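Local atomic coordinates of single-strand DNA-binding protein (Agrobacterium tumefaciens, PDB entry 3BTP), a protein that binds single-stranded DNA regardless of its sequence and mediates nuclear uptake of the transferred T-DNA strand during plant transformation. Residues P347-N352 / V396-R401. Numbering follows the deposited sequence.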
ATOM      1  N   PRO A 347       0.485  -8.881  11.837  1.00 20.77           N
ATOM      2  CA  PRO A 347       0.136  -7.589  12.545  1.00 20.09           C
ATOM      3  C   PRO A 347      -0.199  -7.767  14.067  1.00 19.49           C
ATOM      4  O   PRO A 347      -0.795  -8.787  14.443  1.00 19.54           O
ATOM      5  CB  PRO A 347      -1.105  -7.031  11.772  1.00 17.72           C
ATOM      6  CG  PRO A 347      -1.190  -7.835  10.521  1.00 20.20           C
ATOM      7  CD  PRO A 347      -0.339  -9.127  10.650  1.00 19.25           C
ATOM      8  N   ALA A 348       0.183  -6.770  14.888  1.00 17.01           N
ATOM      9  CA  ALA A 348      -0.008  -6.762  16.327  1.00 16.25           C
ATOM     10  C   ALA A 348      -1.473  -6.812  16.791  1.00 16.62           C
ATOM     11  O   ALA A 348      -1.814  -7.460  17.803  1.00 15.56           O
ATOM     12  CB  ALA A 348       0.719  -5.571  16.934  1.00 12.11           C
ATOM     13  N   ALA A 349      -2.330  -6.128  16.028  1.00 17.38           N
ATOM     14  CA  ALA A 349      -3.736  -6.084  16.273  1.00 17.85           C
ATOM     15  C   ALA A 349      -4.404  -5.931  14.902  1.00 17.99           C
ATOM     16  O   ALA A 349      -3.826  -5.297  14.033  1.00 18.39           O
ATOM     17  CB  ALA A 349      -4.066  -4.916  17.188  1.00 15.76           C
ATOM     18  N   THR A 350      -5.634  -6.424  14.767  1.00 17.11           N
ATOM     19  CA  THR A 350      -6.359  -6.461  13.535  1.00 18.88           C
ATOM     20  C   THR A 350      -7.842  -6.058  13.851  1.00 19.73           C
ATOM     21  O   THR A 350      -8.321  -6.293  14.978  1.00 18.20           O
ATOM     22  CB  THR A 350      -6.141  -7.945  13.010  1.00 21.95           C
ATOM     23  OG1 THR A 350      -5.178  -8.003  11.890  1.00 27.21           O
ATOM     24  CG2 THR A 350      -7.331  -8.699  12.797  1.00 16.69           C
ATOM     25  N   VAL A 351      -8.569  -5.465  12.871  1.00 19.02           N
ATOM     26  CA  VAL A 351     -10.002  -5.223  13.035  1.00 18.67           C
ATOM     27  C   VAL A 351     -10.750  -5.844  11.858  1.00 19.44           C
ATOM     28  O   VAL A 351     -10.300  -5.672  10.693  1.00 19.00           O
ATOM     29  CB  VAL A 351     -10.364  -3.688  13.215  1.00 18.73           C
ATOM     30  CG1 VAL A 351     -10.049  -2.837  11.946  1.00 16.08           C
ATOM     31  CG2 VAL A 351     -11.831  -3.527  13.582  1.00 18.07           C
ATOM     32  N   ASN A 352     -11.858  -6.554  12.166  1.00 16.61           N
ATOM     33  CA  ASN A 352     -12.710  -7.095  11.181  1.00 18.21           C
ATOM     34  C   ASN A 352     -13.663  -6.034  10.564  1.00 19.27           C
ATOM     35  O   ASN A 352     -14.496  -5.467  11.266  1.00 19.31           O
ATOM     36  CB  ASN A 352     -13.559  -8.253  11.767  1.00 19.20           C
ATOM     37  CG  ASN A 352     -14.223  -9.111  10.666  1.00 16.61           C
ATOM     38  OD1 ASN A 352     -13.928  -8.988   9.476  1.00 19.85           O
ATOM     39  ND2 ASN A 352     -15.076  -9.982  11.067  1.00 17.14           N
ATOM     40  N   VAL A 396     -12.036  -6.766  17.185  1.00 20.99           N
ATOM     41  CA  VAL A 396     -10.591  -6.623  17.339  1.00 20.28           C
ATOM     42  C   VAL A 396      -9.986  -7.928  17.852  1.00 20.21           C
ATOM     43  O   VAL A 396     -10.595  -8.563  18.724  1.00 18.04           O
ATOM     44  CB  VAL A 396     -10.251  -5.444  18.314  1.00 18.54           C
ATOM     45  CG1 VAL A 396      -8.790  -5.443  18.720  1.00 19.87           C
ATOM     46  CG2 VAL A 396     -10.653  -4.087  17.654  1.00 16.84           C
ATOM     47  N   GLN A 397      -8.821  -8.284  17.269  1.00 19.62           N
ATOM     48  CA  GLN A 397      -7.975  -9.483  17.566  1.00 20.45           C
ATOM     49  C   GLN A 397      -6.628  -8.924  17.868  1.00 17.22           C
ATOM     50  O   GLN A 397      -6.236  -8.004  17.208  1.00 15.05           O
ATOM     51  CB  GLN A 397      -7.722 -10.361  16.326  1.00 17.68           C
ATOM     52  CG  GLN A 397      -8.844 -11.305  16.052  1.00 26.54           C
ATOM     53  CD  GLN A 397      -8.550 -12.285  14.897  1.00 24.42           C
ATOM     54  OE1 GLN A 397      -8.140 -11.922  13.770  1.00 30.11           O
ATOM     55  NE2 GLN A 397      -8.716 -13.523  15.196  1.00 32.76           N
ATOM     56  N   VAL A 398      -5.927  -9.488  18.846  1.00 16.79           N
ATOM     57  CA  VAL A 398      -4.603  -9.021  19.245  1.00 15.92           C
ATOM     58  C   VAL A 398      -3.668 -10.246  19.279  1.00 15.99           C
ATOM     59  O   VAL A 398      -4.088 -11.369  19.621  1.00 13.38           O
ATOM     60  CB  VAL A 398      -4.645  -8.229  20.620  1.00 17.09           C
ATOM     61  CG1 VAL A 398      -5.362  -6.844  20.428  1.00 14.08           C
ATOM     62  CG2 VAL A 398      -5.385  -9.056  21.648  1.00 14.96           C
ATOM     63  N   LEU A 399      -2.418 -10.017  18.858  1.00 16.32           N
ATOM     64  CA  LEU A 399      -1.399 -11.065  18.798  1.00 17.99           C
ATOM     65  C   LEU A 399      -0.781 -11.451  20.208  1.00 19.34           C
ATOM     66  O   LEU A 399      -0.356 -10.585  20.927  1.00 18.11           O
ATOM     67  CB  LEU A 399      -0.284 -10.640  17.874  1.00 16.34           C
ATOM     68  CG  LEU A 399       0.556 -11.770  17.315  1.00 18.45           C
ATOM     69  CD1 LEU A 399      -0.279 -12.807  16.502  1.00 15.80           C
ATOM     70  CD2 LEU A 399       1.765 -11.127  16.529  1.00 16.00           C
ATOM     71  N   ALA A 400      -0.786 -12.753  20.561  1.00 19.37           N
ATOM     72  CA  ALA A 400      -0.070 -13.300  21.718  1.00 19.99           C
ATOM     73  C   ALA A 400       1.403 -12.930  21.703  1.00 19.98           C
ATOM     74  O   ALA A 400       1.986 -12.662  20.660  1.00 22.58           O
ATOM     75  CB  ALA A 400      -0.189 -14.826  21.727  1.00 18.62           C
ATOM     76  N   ARG A 401       2.030 -13.013  22.859  1.00 21.15           N
ATOM     77  CA  ARG A 401       3.465 -12.722  23.004  1.00 20.47           C
ATOM     78  C   ARG A 401       4.336 -13.608  22.125  1.00 19.39           C
ATOM     79  O   ARG A 401       5.343 -13.144  21.586  1.00 17.74           O
ATOM     80  CB  ARG A 401       3.862 -12.931  24.449  1.00 20.09           C
ATOM     81  CG  ARG A 401       5.286 -12.476  24.840  1.00 22.73           C
ATOM     82  CD  ARG A 401       5.617 -13.095  26.208  1.00 23.44           C
ATOM     83  NE  ARG A 401       4.892 -12.381  27.251  1.00 24.71           N
ATOM     84  CZ  ARG A 401       5.401 -11.437  28.035  1.00 27.42           C
ATOM     85  NH1 ARG A 401       6.657 -11.057  27.931  1.00 32.15           N
ATOM     86  NH2 ARG A 401       4.622 -10.827  28.909  1.00 27.09           N
TER
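T350 and Q397 form the hydrogen-bonded pair at the middle of two antiparallel strands, 349-352 and 396-399. The N of T350 donates to the O of Q397 at 3.0 Å. The N of Q397 returns a bond of 3.1 Å to the O of T350. A third backbone bond lies just before strand 349-352, where the N of L399 reaches the O of A348 at 2.8 Å. It is nearly straight, with 171° at the hydrogen. The acceptor oxygens also receive CA-H...O contacts. One runs from the CA of V396 to the O of T350 at 3.3 Å.

On one face, the side chains of T350 and Q397 lie side by side and point the same way. The methyl CG2 of T350 meets the CB of Q397 and sits 3.5 Å from its OE1. Q397 turns CG anti to its own carbonyl carbon (chi1 -83°), and the chain then runs extended. Its OE1 is buried by the contact and has no polar partner in the model. H368 touches both side chains, and Y406 also packs on Q397.

The other face carries A349, V351, V396 and V398. The CB of A349 meets CG1 of V398 at 4.0 Å. V351 and V396 touch more loosely through their CG2 methyls, 4.3 Å apart. Helices pack on this apolar face: W383 and L387 on V351, L387 on V396, and L423 and M424 on V398.

Next to the bond to A348, the CB of L399 lies 3.5 Å from the O of A348, with the O of P347 a little farther.

Strand 349-352 also pairs with 367-370, and 396-399 with 405-407. The pairing of 349-352 with 396-399 joins the two into an antiparallel beta barrel, with helices packed against its A349/V398 face.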